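Transcriptional regulator (Rhodococcus jostii, PDB 5CYV) is a MarR-family regulator of p-hydroxycinnamate metabolism that binds p-coumaroyl-CoA and probably acts as a DNA-binding transcription factor. Local coordinates at residues V44-Q49 / K94-T99. Sequence-based numbering, arbitrary orientation.
Sequences VLACEQ and KLIAAT
Ile96 meets Ala46 where helix 37-47 lies against strand 94-98, the second strand of the beta-hairpin wing in this winged helix-turn-helix fold. The methyl CB of Ala46 sits 3.6 Å from the carbonyl oxygen Ile96 O and 4.3 Å from the branch methyl Ile96 CG2, while the backbone of Ile96 bonds to Val53, in the loop that follows the helix. Ala97 points its methyl away from the helix, onto Thr85 of the partner strand 82-87, and its CA still comes within 5.7 Å of Ala46 CA. Ala98 is the strand residue whose methyl is directed at the helix. Its CB lies 4.5 Å from Ala46 CB and only 3.5 Å from Cys47 SG, a thiol swung beside its own backbone N and anti to the carbonyl carbon (chi1 -73°). A water joins the two backbones here: it accepts from Ala98 N at 2.8 Å and can donate to Ala46 O, also at 2.8 Å, though other acceptors compete for its protons. Thr99 then leaves the strand as N-cap of helix 100-121, its OG1 taking the amide of Gly102; from that helix, Arg103 bonds to the carbonyl oxygens of Cys47 and Gln49. Methyls and a thiol make most of the direct contacts, with Ala46 CB also against a carbonyl oxygen, so the segments meet over a small, largely apolar patch with the water as their polar link.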
ATOM      1  N   VAL B  44      -4.672  -9.690 -14.890  1.00 15.62           N
ATOM      2  CA  VAL B  44      -3.326 -10.225 -14.952  1.00 18.06           C
ATOM      3  C   VAL B  44      -3.322 -11.657 -14.432  1.00 16.92           C
ATOM      4  O   VAL B  44      -2.737 -12.581 -15.044  1.00 18.21           O
ATOM      5  CB  VAL B  44      -2.408  -9.362 -14.145  1.00 18.23           C
ATOM      6  CG1 VAL B  44      -1.071 -10.089 -13.874  1.00 21.76           C
ATOM      7  CG2 VAL B  44      -2.179  -8.069 -14.920  1.00 19.18           C
ATOM      8  N   LEU B  45      -4.027 -11.877 -13.321  1.00 15.98           N
ATOM      9  CA  LEU B  45      -3.986 -13.222 -12.720  1.00 16.97           C
ATOM     10  C   LEU B  45      -4.709 -14.243 -13.595  1.00 18.52           C
ATOM     11  O   LEU B  45      -4.270 -15.402 -13.680  1.00 21.64           O
ATOM     12  CB  LEU B  45      -4.581 -13.200 -11.291  1.00 17.26           C
ATOM     13  CG  LEU B  45      -3.694 -12.435 -10.303  1.00 17.94           C
ATOM     14  CD1 LEU B  45      -4.479 -12.136  -9.029  1.00 17.94           C
ATOM     15  CD2 LEU B  45      -2.438 -13.185  -9.937  1.00 20.57           C
ATOM     16  N   ALA B  46      -5.736 -13.827 -14.297  1.00 17.48           N
ATOM     17  CA  ALA B  46      -6.402 -14.729 -15.233  1.00 18.14           C
ATOM     18  C   ALA B  46      -5.482 -15.061 -16.402  1.00 22.28           C
ATOM     19  O   ALA B  46      -5.439 -16.205 -16.844  1.00 21.60           O
ATOM     20  CB  ALA B  46      -7.701 -14.115 -15.729  1.00 19.15           C
ATOM     21  N   CYS B  47      -4.778 -14.033 -16.894  1.00 18.26           N
ATOM     22  CA  CYS B  47      -3.934 -14.261 -18.089  1.00 19.86           C
ATOM     23  C   CYS B  47      -2.764 -15.207 -17.791  1.00 22.10           C
ATOM     24  O   CYS B  47      -2.216 -15.830 -18.704  1.00 23.47           O
ATOM     25  CB  CYS B  47      -3.428 -12.933 -18.641  1.00 19.84           C
ATOM     26  SG  CYS B  47      -4.738 -11.977 -19.471  1.00 21.40           S
ATOM     27  N   GLU B  48      -2.330 -15.253 -16.521  1.00 20.23           N
ATOM     28  CA  GLU B  48      -1.190 -16.095 -16.174  1.00 21.69           C
ATOM     29  C   GLU B  48      -1.462 -17.585 -16.380  1.00 25.25           C
ATOM     30  O   GLU B  48      -0.519 -18.354 -16.389  1.00 26.48           O
ATOM     31  CB  GLU B  48      -0.760 -15.872 -14.729  1.00 22.63           C
ATOM     32  CG  GLU B  48      -0.114 -14.511 -14.569  1.00 23.72           C
ATOM     33  CD  GLU B  48       0.200 -14.146 -13.101  1.00 27.20           C
ATOM     34  OE1 GLU B  48      -0.053 -14.974 -12.180  1.00 25.65           O
ATOM     35  OE2 GLU B  48       0.735 -13.005 -12.914  1.00 23.64           O
ATOM     36  N   GLN B  49      -2.739 -17.986 -16.495  1.00 23.25           N
ATOM     37  CA  GLN B  49      -3.115 -19.379 -16.613  1.00 25.50           C
ATOM     38  C   GLN B  49      -3.658 -19.600 -18.004  1.00 24.84           C
ATOM     39  O   GLN B  49      -4.406 -18.763 -18.520  1.00 25.30           O
ATOM     40  CB  GLN B  49      -4.197 -19.730 -15.579  1.00 30.17           C
ATOM     41  CG  GLN B  49      -3.844 -19.219 -14.158  1.00 30.58           C
ATOM     42  CD  GLN B  49      -2.583 -19.904 -13.644  1.00 34.43           C
ATOM     43  OE1 GLN B  49      -2.306 -21.062 -14.005  1.00 35.59           O
ATOM     44  NE2 GLN B  49      -1.821 -19.223 -12.813  1.00 34.40           N
ATOM     45  N   LYS B  94     -14.842 -23.705 -11.139  1.00 28.31           N
ATOM     46  CA  LYS B  94     -15.163 -22.571 -11.967  1.00 24.61           C
ATOM     47  C   LYS B  94     -13.906 -21.739 -12.174  1.00 30.62           C
ATOM     48  O   LYS B  94     -13.156 -21.502 -11.197  1.00 30.75           O
ATOM     49  CB  LYS B  94     -16.256 -21.737 -11.331  1.00 25.87           C
ATOM     50  CG  LYS B  94     -17.573 -22.566 -11.259  1.00 36.86           C
ATOM     51  CD  LYS B  94     -18.657 -21.812 -10.570  1.00 46.84           C
ATOM     52  CE  LYS B  94     -19.922 -22.660 -10.410  1.00 53.99           C
ATOM     53  NZ  LYS B  94     -20.890 -21.897  -9.593  1.00 62.93           N
ATOM     54  N   LEU B  95     -13.648 -21.359 -13.424  1.00 24.78           N
ATOM     55  CA  LEU B  95     -12.470 -20.552 -13.736  1.00 23.23           C
ATOM     56  C   LEU B  95     -12.835 -19.232 -14.361  1.00 27.53           C
ATOM     57  O   LEU B  95     -13.851 -19.090 -15.070  1.00 23.47           O
ATOM     58  CB  LEU B  95     -11.525 -21.319 -14.665  1.00 20.20           C
ATOM     59  CG  LEU B  95     -10.960 -22.622 -14.117  1.00 21.54           C
ATOM     60  CD1 LEU B  95     -10.119 -23.226 -15.206  1.00 26.86           C
ATOM     61  CD2 LEU B  95     -10.093 -22.444 -12.826  1.00 23.60           C
ATOM     62  N   ILE B  96     -12.012 -18.233 -14.084  1.00 22.25           N
ATOM     63  CA  ILE B  96     -12.069 -16.938 -14.743  1.00 20.33           C
ATOM     64  C   ILE B  96     -11.016 -16.956 -15.842  1.00 21.40           C
ATOM     65  O   ILE B  96      -9.821 -17.054 -15.554  1.00 20.90           O
ATOM     66  CB  ILE B  96     -11.759 -15.808 -13.722  1.00 20.57           C
ATOM     67  CG1 ILE B  96     -12.746 -15.843 -12.547  1.00 22.73           C
ATOM     68  CG2 ILE B  96     -11.766 -14.436 -14.432  1.00 22.21           C
ATOM     69  CD1 ILE B  96     -12.083 -15.391 -11.247  1.00 23.62           C
ATOM     70  N   ALA B  97     -11.472 -17.009 -17.085  1.00 21.06           N
ATOM     71  CA  ALA B  97     -10.541 -17.159 -18.222  1.00 20.66           C
ATOM     72  C   ALA B  97     -10.448 -15.912 -19.058  1.00 18.00           C
ATOM     73  O   ALA B  97     -11.451 -15.340 -19.469  1.00 20.06           O
ATOM     74  CB  ALA B  97     -11.001 -18.355 -19.141  1.00 22.06           C
ATOM     75  N   ALA B  98      -9.224 -15.522 -19.381  1.00 20.85           N
ATOM     76  CA  ALA B  98      -9.060 -14.389 -20.244  1.00 20.02           C
ATOM     77  C   ALA B  98      -9.433 -14.673 -21.667  1.00 22.63           C
ATOM     78  O   ALA B  98      -9.213 -15.768 -22.193  1.00 23.95           O
ATOM     79  CB  ALA B  98      -7.600 -13.925 -20.183  1.00 20.24           C
ATOM     80  N   THR B  99     -10.019 -13.673 -22.329  1.00 20.83           N
ATOM     81  CA  THR B  99     -10.295 -13.794 -23.750  1.00 21.66           C
ATOM     82  C   THR B  99      -9.131 -13.300 -24.579  1.00 21.68           C
ATOM     83  O   THR B  99      -8.212 -12.722 -24.010  1.00 20.27           O
ATOM     84  CB  THR B  99     -11.534 -12.968 -24.135  1.00 21.93           C
ATOM     85  OG1 THR B  99     -11.273 -11.594 -23.855  1.00 20.48           O
ATOM     86  CG2 THR B  99     -12.790 -13.381 -23.297  1.00 25.21           C
TER
HETATM   87  O   HOH W   1      -7.179 -17.319 -18.697  1.00 26.45           O